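Local coordinates for possible thiamine biosynthesis enzyme (Candida albicans, PDB 2X7Q), which is of unknown function but has the periplasmic binding protein fold and may bind a small molecule connected with thiamine biosynthesis, at residues 153-165 / 176-190. The protein carries 1 engineered substitution. Numbering follows the deposited sequence.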
ATOM      1  N   SER A 153       0.654  -1.155  16.966  1.00 15.76           N
ATOM      2  CA  SER A 153       0.064  -2.305  16.279  1.00 16.96           C
ATOM      3  C   SER A 153      -1.124  -1.964  15.377  1.00 17.91           C
ATOM      4  O   SER A 153      -1.066  -2.180  14.166  1.00 18.35           O
ATOM      5  CB  SER A 153      -0.327  -3.395  17.282  1.00 18.57           C
ATOM      6  OG  SER A 153      -0.840  -4.538  16.620  1.00 23.06           O
ATOM      7  N   ASN A 154      -2.197  -1.439  15.962  1.00 16.47           N
ATOM      8  CA  ASN A 154      -3.424  -1.204  15.203  1.00 15.50           C
ATOM      9  C   ASN A 154      -3.902   0.250  15.166  1.00 14.93           C
ATOM     10  O   ASN A 154      -3.381   1.112  15.877  1.00 14.52           O
ATOM     11  CB  ASN A 154      -4.548  -2.128  15.689  1.00 14.84           C
ATOM     12  CG  ASN A 154      -4.897  -1.909  17.145  1.00 15.91           C
ATOM     13  OD1 ASN A 154      -5.354  -0.835  17.532  1.00 15.10           O
ATOM     14  ND2 ASN A 154      -4.690  -2.935  17.961  1.00 18.58           N
ATOM     15  N   PHE A 155      -4.912   0.499  14.337  1.00 13.45           N
ATOM     16  CA  PHE A 155      -5.432   1.843  14.107  1.00 13.74           C
ATOM     17  C   PHE A 155      -6.084   2.451  15.345  1.00 12.64           C
ATOM     18  O   PHE A 155      -5.913   3.639  15.621  1.00 11.18           O
ATOM     19  CB  PHE A 155      -6.422   1.830  12.938  1.00 14.07           C
ATOM     20  CG  PHE A 155      -6.931   3.192  12.554  1.00 13.44           C
ATOM     21  CD1 PHE A 155      -8.239   3.363  12.134  1.00 14.30           C
ATOM     22  CD2 PHE A 155      -6.101   4.299  12.613  1.00 12.48           C
ATOM     23  CE1 PHE A 155      -8.710   4.614  11.777  1.00 13.17           C
ATOM     24  CE2 PHE A 155      -6.568   5.551  12.260  1.00 13.27           C
ATOM     25  CZ  PHE A 155      -7.874   5.708  11.842  1.00 13.19           C
ATOM     26  N   LYS A 156      -6.832   1.639  16.086  1.00 12.82           N
ATOM     27  CA  LYS A 156      -7.511   2.124  17.284  1.00 13.84           C
ATOM     28  C   LYS A 156      -6.511   2.558  18.353  1.00 13.42           C
ATOM     29  O   LYS A 156      -6.646   3.633  18.939  1.00 13.67           O
ATOM     30  CB  LYS A 156      -8.455   1.062  17.852  1.00 13.73           C
ATOM     31  CG  LYS A 156      -9.215   1.529  19.090  1.00 14.79           C
ATOM     32  CD  LYS A 156     -10.095   0.432  19.668  0.33 15.55           C
ATOM     33  CE  LYS A 156     -10.833   0.918  20.910  0.62 17.03           C
ATOM     34  N   ASN A 157      -5.517   1.713  18.607  1.00 12.98           N
ATOM     35  CA  ASN A 157      -4.470   2.034  19.569  1.00 13.68           C
ATOM     36  C   ASN A 157      -3.779   3.351  19.224  1.00 12.35           C
ATOM     37  O   ASN A 157      -3.385   4.105  20.111  1.00 13.33           O
ATOM     38  CB  ASN A 157      -3.443   0.899  19.646  1.00 14.20           C
ATOM     39  CG  ASN A 157      -3.957  -0.303  20.404  1.00 15.77           C
ATOM     40  OD1 ASN A 157      -5.028  -0.257  21.005  1.00 14.93           O
ATOM     41  ND2 ASN A 157      -3.190  -1.388  20.385  1.00 16.84           N
ATOM     42  N   LEU A 158      -3.635   3.619  17.931  1.00 11.99           N
ATOM     43  CA  LEU A 158      -3.034   4.863  17.465  1.00 12.24           C
ATOM     44  C   LEU A 158      -3.891   6.063  17.856  1.00 12.42           C
ATOM     45  O   LEU A 158      -3.371   7.098  18.263  1.00 10.59           O
ATOM     46  CB  LEU A 158      -2.830   4.828  15.950  1.00 11.23           C
ATOM     47  CG  LEU A 158      -1.723   3.909  15.433  1.00 11.78           C
ATOM     48  CD1 LEU A 158      -1.810   3.748  13.924  1.00 12.06           C
ATOM     49  CD2 LEU A 158      -0.352   4.432  15.841  1.00 11.12           C
ATOM     50  N   ARG A 159      -5.206   5.915  17.733  1.00 11.33           N
ATOM     51  CA  ARG A 159      -6.133   6.982  18.096  1.00 11.53           C
ATOM     52  C   ARG A 159      -6.163   7.190  19.606  1.00 11.68           C
ATOM     53  O   ARG A 159      -6.182   8.321  20.082  1.00 12.66           O
ATOM     54  CB  ARG A 159      -7.540   6.678  17.576  1.00 11.95           C
ATOM     55  CG  ARG A 159      -7.632   6.525  16.067  1.00 12.53           C
ATOM     56  CD  ARG A 159      -9.075   6.591  15.596  1.00 12.81           C
ATOM     57  NE  ARG A 159      -9.928   5.635  16.295  1.00 13.21           N
ATOM     58  CZ  ARG A 159     -10.162   4.395  15.873  1.00 13.39           C
ATOM     59  NH1 ARG A 159      -9.607   3.960  14.753  1.00 12.53           N
ATOM     60  NH2 ARG A 159     -10.952   3.592  16.570  1.00 12.70           N
ATOM     61  N   ASP A 160      -6.171   6.092  20.355  1.00 12.36           N
ATOM     62  CA  ASP A 160      -6.168   6.165  21.813  1.00 13.78           C
ATOM     63  C   ASP A 160      -4.861   6.771  22.319  1.00 12.81           C
ATOM     64  O   ASP A 160      -4.845   7.504  23.307  1.00 13.58           O
ATOM     65  CB  ASP A 160      -6.375   4.778  22.424  1.00 13.46           C
ATOM     66  CG  ASP A 160      -7.765   4.233  22.174  1.00 15.37           C
ATOM     67  OD1 ASP A 160      -8.629   4.995  21.692  1.00 14.52           O
ATOM     68  OD2 ASP A 160      -8.000   3.042  22.466  1.00 15.58           O
ATOM     69  N   SER A 161      -3.766   6.465  21.632  1.00 13.03           N
ATOM     70  CA  SER A 161      -2.450   6.961  22.021  1.00 12.82           C
ATOM     71  C   SER A 161      -2.359   8.481  21.947  1.00 12.96           C
ATOM     72  O   SER A 161      -1.943   9.130  22.905  1.00 12.23           O
ATOM     73  CB  SER A 161      -1.370   6.332  21.147  1.00 12.93           C
ATOM     74  OG  SER A 161      -0.095   6.847  21.470  1.00 13.33           O
ATOM     75  N   VAL A 162      -2.752   9.042  20.808  1.00 11.83           N
ATOM     76  CA  VAL A 162      -2.702  10.486  20.617  1.00 11.25           C
ATOM     77  C   VAL A 162      -3.703  11.199  21.518  1.00 11.85           C
ATOM     78  O   VAL A 162      -3.606  12.406  21.740  1.00 10.89           O
ATOM     79  CB  VAL A 162      -2.948  10.879  19.148  1.00 10.57           C
ATOM     80  CG1 VAL A 162      -1.793  10.415  18.274  1.00 10.82           C
ATOM     81  CG2 VAL A 162      -4.266  10.303  18.655  1.00 10.81           C
ATOM     82  N   ASN A 163      -4.668  10.444  22.034  1.00 11.67           N
ATOM     83  CA  ASN A 163      -5.625  10.977  22.993  1.00 12.36           C
ATOM     84  C   ASN A 163      -5.169  10.727  24.427  1.00 13.28           C
ATOM     85  O   ASN A 163      -5.889  11.022  25.380  1.00 12.48           O
ATOM     86  CB  ASN A 163      -7.015  10.379  22.760  1.00 12.34           C
ATOM     87  CG  ASN A 163      -7.750  11.048  21.619  1.00 11.99           C
ATOM     88  OD1 ASN A 163      -7.864  12.272  21.572  1.00 11.13           O
ATOM     89  ND2 ASN A 163      -8.256  10.247  20.691  1.00 12.00           N
ATOM     90  N   LEU A 164      -3.968  10.172  24.565  1.00 12.11           N
ATOM     91  CA  LEU A 164      -3.376   9.911  25.871  1.00 14.39           C
ATOM     92  C   LEU A 164      -4.301   9.079  26.750  1.00 15.84           C
ATOM     93  O   LEU A 164      -4.477   9.372  27.933  1.00 16.53           O
ATOM     94  CB  LEU A 164      -3.018  11.226  26.566  1.00 14.48           C
ATOM     95  CG  LEU A 164      -2.100  12.165  25.780  1.00 13.27           C
ATOM     96  CD1 LEU A 164      -1.807  13.425  26.587  1.00 14.77           C
ATOM     97  CD2 LEU A 164      -0.811  11.461  25.395  1.00 12.83           C
ATOM     98  N   LYS A 165      -4.886   8.040  26.165  1.00 14.75           N
ATOM     99  CA  LYS A 165      -5.780   7.150  26.895  1.00 16.90           C
ATOM    100  C   LYS A 165      -4.982   6.158  27.733  1.00 18.72           C
ATOM    101  O   LYS A 165      -3.809   5.898  27.456  1.00 18.10           O
ATOM    102  CB  LYS A 165      -6.690   6.399  25.922  1.00 15.64           C
ATOM    103  CG  LYS A 165      -7.449   7.297  24.960  1.00 17.31           C
ATOM    104  CD  LYS A 165      -8.466   8.161  25.681  1.00 19.79           C
ATOM    105  CE  LYS A 165      -9.587   7.319  26.267  1.00 22.43           C
ATOM    106  NZ  LYS A 165     -10.312   6.560  25.210  1.00 22.37           N
ATOM    107  N   TRP A 176      -1.974   8.108   8.858  1.00  9.90           N
ATOM    108  CA  TRP A 176      -2.850   7.066   8.339  1.00  9.93           C
ATOM    109  C   TRP A 176      -3.569   7.568   7.093  1.00  9.16           C
ATOM    110  O   TRP A 176      -3.724   8.774   6.903  1.00  9.67           O
ATOM    111  CB  TRP A 176      -3.862   6.653   9.410  1.00 10.26           C
ATOM    112  CG  TRP A 176      -4.265   5.213   9.341  1.00 10.10           C
ATOM    113  CD1 TRP A 176      -5.451   4.713   8.890  1.00 11.59           C
ATOM    114  CD2 TRP A 176      -3.476   4.081   9.738  1.00 10.98           C
ATOM    115  NE1 TRP A 176      -5.452   3.341   8.985  1.00 12.06           N
ATOM    116  CE2 TRP A 176      -4.255   2.932   9.498  1.00 11.54           C
ATOM    117  CE3 TRP A 176      -2.193   3.936  10.271  1.00 10.71           C
ATOM    118  CZ2 TRP A 176      -3.784   1.647   9.777  1.00 12.06           C
ATOM    119  CZ3 TRP A 176      -1.732   2.659  10.544  1.00 12.12           C
ATOM    120  CH2 TRP A 176      -2.525   1.533  10.297  1.00 11.57           C
ATOM    121  N   GLU A 177      -4.000   6.643   6.242  1.00  9.17           N
ATOM    122  CA  GLU A 177      -4.691   7.010   5.013  1.00 10.11           C
ATOM    123  C   GLU A 177      -5.854   7.950   5.322  1.00 10.41           C
ATOM    124  O   GLU A 177      -6.626   7.712   6.250  1.00  9.00           O
ATOM    125  CB  GLU A 177      -5.175   5.760   4.273  1.00 11.20           C
ATOM    126  CG  GLU A 177      -5.633   6.018   2.845  1.00 12.09           C
ATOM    127  CD  GLU A 177      -7.024   6.619   2.780  1.00 11.86           C
ATOM    128  OE1 GLU A 177      -7.958   6.022   3.357  1.00 12.49           O
ATOM    129  OE2 GLU A 177      -7.182   7.687   2.152  1.00 13.01           O
ATOM    130  N   TYR A 178      -5.966   9.022   4.544  1.00 10.41           N
ATOM    131  CA  TYR A 178      -6.937  10.081   4.814  1.00 10.62           C
ATOM    132  C   TYR A 178      -8.377   9.592   4.945  1.00 10.31           C
ATOM    133  O   TYR A 178      -8.987   9.732   6.003  1.00 10.03           O
ATOM    134  CB  TYR A 178      -6.860  11.176   3.745  1.00  9.85           C
ATOM    135  CG  TYR A 178      -7.954  12.213   3.863  1.00 11.01           C
ATOM    136  CD1 TYR A 178      -7.951  13.140   4.899  1.00 11.21           C
ATOM    137  CD2 TYR A 178      -8.991  12.267   2.939  1.00 10.63           C
ATOM    138  CE1 TYR A 178      -8.949  14.087   5.013  1.00 10.83           C
ATOM    139  CE2 TYR A 178      -9.994  13.211   3.046  1.00 11.89           C
ATOM    140  CZ  TYR A 178      -9.969  14.118   4.086  1.00 11.36           C
ATOM    141  OH  TYR A 178     -10.966  15.063   4.200  1.00 12.66           O
ATOM    142  N   PHE A 179      -8.921   9.037   3.867  1.00 11.18           N
ATOM    143  CA  PHE A 179     -10.327   8.641   3.846  1.00 11.52           C
ATOM    144  C   PHE A 179     -10.660   7.588   4.896  1.00 11.27           C
ATOM    145  O   PHE A 179     -11.818   7.426   5.275  1.00 11.73           O
ATOM    146  CB  PHE A 179     -10.741   8.166   2.453  1.00 11.29           C
ATOM    147  CG  PHE A 179     -10.790   9.266   1.431  1.00 10.96           C
ATOM    148  CD1 PHE A 179     -11.896  10.094   1.338  1.00 11.22           C
ATOM    149  CD2 PHE A 179      -9.728   9.475   0.566  1.00 10.30           C
ATOM    150  CE1 PHE A 179     -11.941  11.109   0.401  1.00 11.89           C
ATOM    151  CE2 PHE A 179      -9.766  10.488  -0.373  1.00 12.25           C
ATOM    152  CZ  PHE A 179     -10.875  11.306  -0.456  1.00 13.02           C
ATOM    153  N   THR A 180      -9.641   6.875   5.362  1.00 10.80           N
ATOM    154  CA  THR A 180      -9.824   5.888   6.417  1.00 11.75           C
ATOM    155  C   THR A 180      -9.903   6.581   7.774  1.00 11.86           C
ATOM    156  O   THR A 180     -10.532   6.081   8.706  1.00 11.17           O
ATOM    157  CB  THR A 180      -8.676   4.855   6.426  1.00 11.57           C
ATOM    158  OG1 THR A 180      -8.613   4.195   5.156  1.00 12.72           O
ATOM    159  CG2 THR A 180      -8.892   3.820   7.518  1.00 12.49           C
ATOM    160  N   SER A 181      -9.267   7.745   7.867  1.00 11.17           N
ATOM    161  CA  SER A 181      -9.228   8.515   9.105  1.00 10.93           C
ATOM    162  C   SER A 181     -10.332   9.566   9.143  1.00 12.49           C
ATOM    163  O   SER A 181     -10.642  10.115  10.200  1.00 12.28           O
ATOM    164  CB  SER A 181      -7.870   9.204   9.255  1.00 10.92           C
ATOM    165  OG  SER A 181      -6.801   8.278   9.165  1.00 10.66           O
ATOM    166  N   LYS A 182     -10.919   9.844   7.984  1.00 11.84           N
ATOM    167  CA  LYS A 182     -11.911  10.904   7.862  1.00 12.33           C
ATOM    168  C   LYS A 182     -13.085  10.699   8.812  1.00 12.53           C
ATOM    169  O   LYS A 182     -13.583  11.655   9.405  1.00 12.57           O
ATOM    170  CB  LYS A 182     -12.401  11.016   6.418  1.00 11.97           C
ATOM    171  CG  LYS A 182     -13.264  12.237   6.149  1.00 13.64           C
ATOM    172  CD  LYS A 182     -13.593  12.368   4.673  1.00 13.69           C
ATOM    173  CE  LYS A 182     -14.297  13.680   4.379  1.00 16.10           C
ATOM    174  NZ  LYS A 182     -15.581  13.808   5.116  1.00 18.23           N
ATOM    175  N   LYS A 183     -13.520   9.451   8.955  1.00 12.39           N
ATOM    176  CA  LYS A 183     -14.619   9.120   9.854  1.00 13.52           C
ATOM    177  C   LYS A 183     -14.373   9.657  11.261  1.00 14.09           C
ATOM    178  O   LYS A 183     -15.291  10.148  11.916  1.00 13.61           O
ATOM    179  CB  LYS A 183     -14.831   7.606   9.916  1.00 13.75           C
ATOM    180  CG  LYS A 183     -15.760   7.163  11.042  1.00 14.70           C
ATOM    181  CD  LYS A 183     -15.809   5.645  11.156  1.00 15.69           C
ATOM    182  CE  LYS A 183     -16.662   5.195  12.331  1.00 15.77           C
ATOM    183  NZ  LYS A 183     -16.736   3.715  12.441  1.00 16.81           N
ATOM    184  N   TYR A 184     -13.129   9.566  11.718  1.00 13.13           N
ATOM    185  CA  TYR A 184     -12.794   9.940  13.087  1.00 13.14           C
ATOM    186  C   TYR A 184     -12.471  11.425  13.233  1.00 12.68           C
ATOM    187  O   TYR A 184     -12.320  11.925  14.344  1.00 13.95           O
ATOM    188  CB  TYR A 184     -11.656   9.066  13.620  1.00 12.68           C
ATOM    189  CG  TYR A 184     -12.015   7.598  13.654  1.00 12.46           C
ATOM    190  CD1 TYR A 184     -12.712   7.058  14.728  1.00 13.64           C
ATOM    191  CD2 TYR A 184     -11.675   6.756  12.603  1.00 13.99           C
ATOM    192  CE1 TYR A 184     -13.049   5.717  14.757  1.00 14.37           C
ATOM    193  CE2 TYR A 184     -12.006   5.414  12.623  1.00 13.59           C
ATOM    194  CZ  TYR A 184     -12.693   4.900  13.702  1.00 14.37           C
ATOM    195  OH  TYR A 184     -13.027   3.566  13.730  1.00 16.67           O
ATOM    196  N   TYR A 185     -12.369  12.128  12.109  1.00 12.78           N
ATOM    197  CA  TYR A 185     -12.270  13.581  12.139  1.00 13.12           C
ATOM    198  C   TYR A 185     -13.664  14.164  12.330  1.00 13.96           C
ATOM    199  O   TYR A 185     -13.852  15.137  13.061  1.00 16.01           O
ATOM    200  CB  TYR A 185     -11.673  14.122  10.842  1.00 13.12           C
ATOM    201  CG  TYR A 185     -10.211  13.800  10.625  1.00 11.64           C
ATOM    202  CD1 TYR A 185      -9.299  13.865  11.671  1.00 11.98           C
ATOM    203  CD2 TYR A 185      -9.741  13.458   9.364  1.00 11.36           C
ATOM    204  CE1 TYR A 185      -7.960  13.580  11.467  1.00 10.77           C
ATOM    205  CE2 TYR A 185      -8.408  13.173   9.152  1.00 10.22           C
ATOM    206  CZ  TYR A 185      -7.522  13.236  10.206  1.00 10.31           C
ATOM    207  OH  TYR A 185      -6.192  12.954   9.994  1.00 10.25           O
ATOM    208  N   ASP A 186     -14.643  13.556  11.667  1.00 14.68           N
ATOM    209  CA  ASP A 186     -16.015  14.052  11.680  1.00 15.21           C
ATOM    210  C   ASP A 186     -16.707  13.844  13.026  1.00 16.15           C
ATOM    211  O   ASP A 186     -17.509  14.675  13.449  1.00 16.62           O
ATOM    212  CB  ASP A 186     -16.826  13.409  10.551  1.00 16.56           C
ATOM    213  CG  ASP A 186     -16.360  13.849   9.177  1.00 17.39           C
ATOM    214  OD1 ASP A 186     -15.660  14.878   9.089  1.00 19.44           O
ATOM    215  OD2 ASP A 186     -16.693  13.168   8.186  1.00 17.66           O
ATOM    216  N   ASN A 187     -16.399  12.736  13.696  1.00 15.71           N
ATOM    217  CA  ASN A 187     -16.939  12.493  15.030  1.00 15.93           C
ATOM    218  C   ASN A 187     -16.040  13.098  16.107  1.00 16.45           C
ATOM    219  O   ASN A 187     -16.264  12.905  17.302  1.00 16.49           O
ATOM    220  CB  ASN A 187     -17.173  10.999  15.280  1.00 15.94           C
ATOM    221  CG  ASN A 187     -15.890  10.193  15.277  1.00 16.55           C
ATOM    222  OD1 ASN A 187     -14.791  10.745  15.256  1.00 15.65           O
ATOM    223  ND2 ASN A 187     -16.027   8.876  15.307  1.00 16.89           N
ATOM    224  N   HIS A 188     -15.014  13.818  15.662  1.00 16.34           N
ATOM    225  CA  HIS A 188     -14.149  14.593  16.545  1.00 15.74           C
ATOM    226  C   HIS A 188     -13.393  13.754  17.573  1.00 16.03           C
ATOM    227  O   HIS A 188     -13.045  14.247  18.644  1.00 15.44           O
ATOM    228  CB  HIS A 188     -14.955  15.693  17.245  1.00 17.50           C
ATOM    229  CG  HIS A 188     -15.651  16.624  16.302  1.00 18.53           C
ATOM    230  ND1 HIS A 188     -15.014  17.686  15.696  1.00 20.60           N
ATOM    231  CD2 HIS A 188     -16.931  16.651  15.859  1.00 19.32           C
ATOM    232  CE1 HIS A 188     -15.872  18.329  14.924  1.00 19.58           C
ATOM    233  NE2 HIS A 188     -17.041  17.722  15.004  1.00 20.02           N
ATOM    234  N   GLU A 189     -13.134  12.491  17.243  1.00 14.06           N
ATOM    235  CA  GLU A 189     -12.318  11.642  18.105  1.00 14.23           C
ATOM    236  C   GLU A 189     -10.851  12.024  17.968  1.00 12.64           C
ATOM    237  O   GLU A 189     -10.115  12.084  18.955  1.00 13.07           O
ATOM    238  CB  GLU A 189     -12.515  10.163  17.771  1.00 14.20           C
ATOM    239  CG  GLU A 189     -11.637   9.226  18.589  1.00 14.00           C
ATOM    240  CD  GLU A 189     -11.951   7.762  18.347  1.00 14.89           C
ATOM    241  OE1 GLU A 189     -13.086   7.459  17.922  1.00 15.69           O
ATOM    242  OE2 GLU A 189     -11.071   6.912  18.599  1.00 16.11           O
ATOM    243  N   ILE A 190     -10.434  12.287  16.734  1.00 11.93           N
ATOM    244  CA  ILE A 190      -9.084  12.761  16.463  1.00 11.55           C
ATOM    245  C   ILE A 190      -9.123  14.094  15.720  1.00 12.09           C
ATOM    246  O   ILE A 190     -10.197  14.636  15.451  1.00 11.83           O
ATOM    247  CB  ILE A 190      -8.265  11.738  15.656  1.00 11.90           C
ATOM    248  CG1 ILE A 190      -8.996  11.361  14.368  1.00 11.60           C
ATOM    249  CG2 ILE A 190      -7.984  10.502  16.493  1.00 11.70           C
ATOM    250  CD1 ILE A 190      -8.270  10.326  13.535  1.00 11.92           C
TER
HETATM  251  O   HOH W   1      -9.277   7.487  20.683  1.00 15.13           O
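The guanidinium of Arg159, from helix 155-162, lies flat on the ring of Tyr184 in helix 178-186, joining two helices of one domain of the periplasmic binding protein fold; strand 173-177, of the sheet that also holds strand 100-106, leads directly into the second. Followed outward, Arg159 CB and CG both pack against Ile190 CG2. Arg159 CD then sits over the Tyr184 ring, 3.8 Å from its centroid, a CH-pi contact. The bend at chi3 (-54°) turns the guanidinium back across the tyrosine face, where planes 9° apart and a distance of 3.6 Å from Arg159 CZ to the Tyr184 centroid define a cation-pi stack. Arg159 NE donates at 2.9 Å to Glu189 OE2, which lies in the guanidinium plane, at its edge, in a salt bridge; the N-H points almost straight at the oxygen (166°) yet reaches it from above the carboxylate plane. Ring and carboxylate together fix the guanidinium's rotation.

Towards the start of the helix, Phe155 forms an offset stack on the five-membered ring of Trp176, centroids 4.1 Å apart. Phe155 CE1 also meets Tyr184 CE2 at 3.5 Å, completing an aromatic cluster. At the helix's far end, Asn163 is shared: OD1 accepts from Ser107 N, and Asn163 ND2 donates to Glu189 O at 3.1 Å. One water accepts from Asn163 ND2 and donates to both Asp160 OD1 and Glu189 OE2, bridging two carboxylates whose oxygens stand 4.4 Å apart.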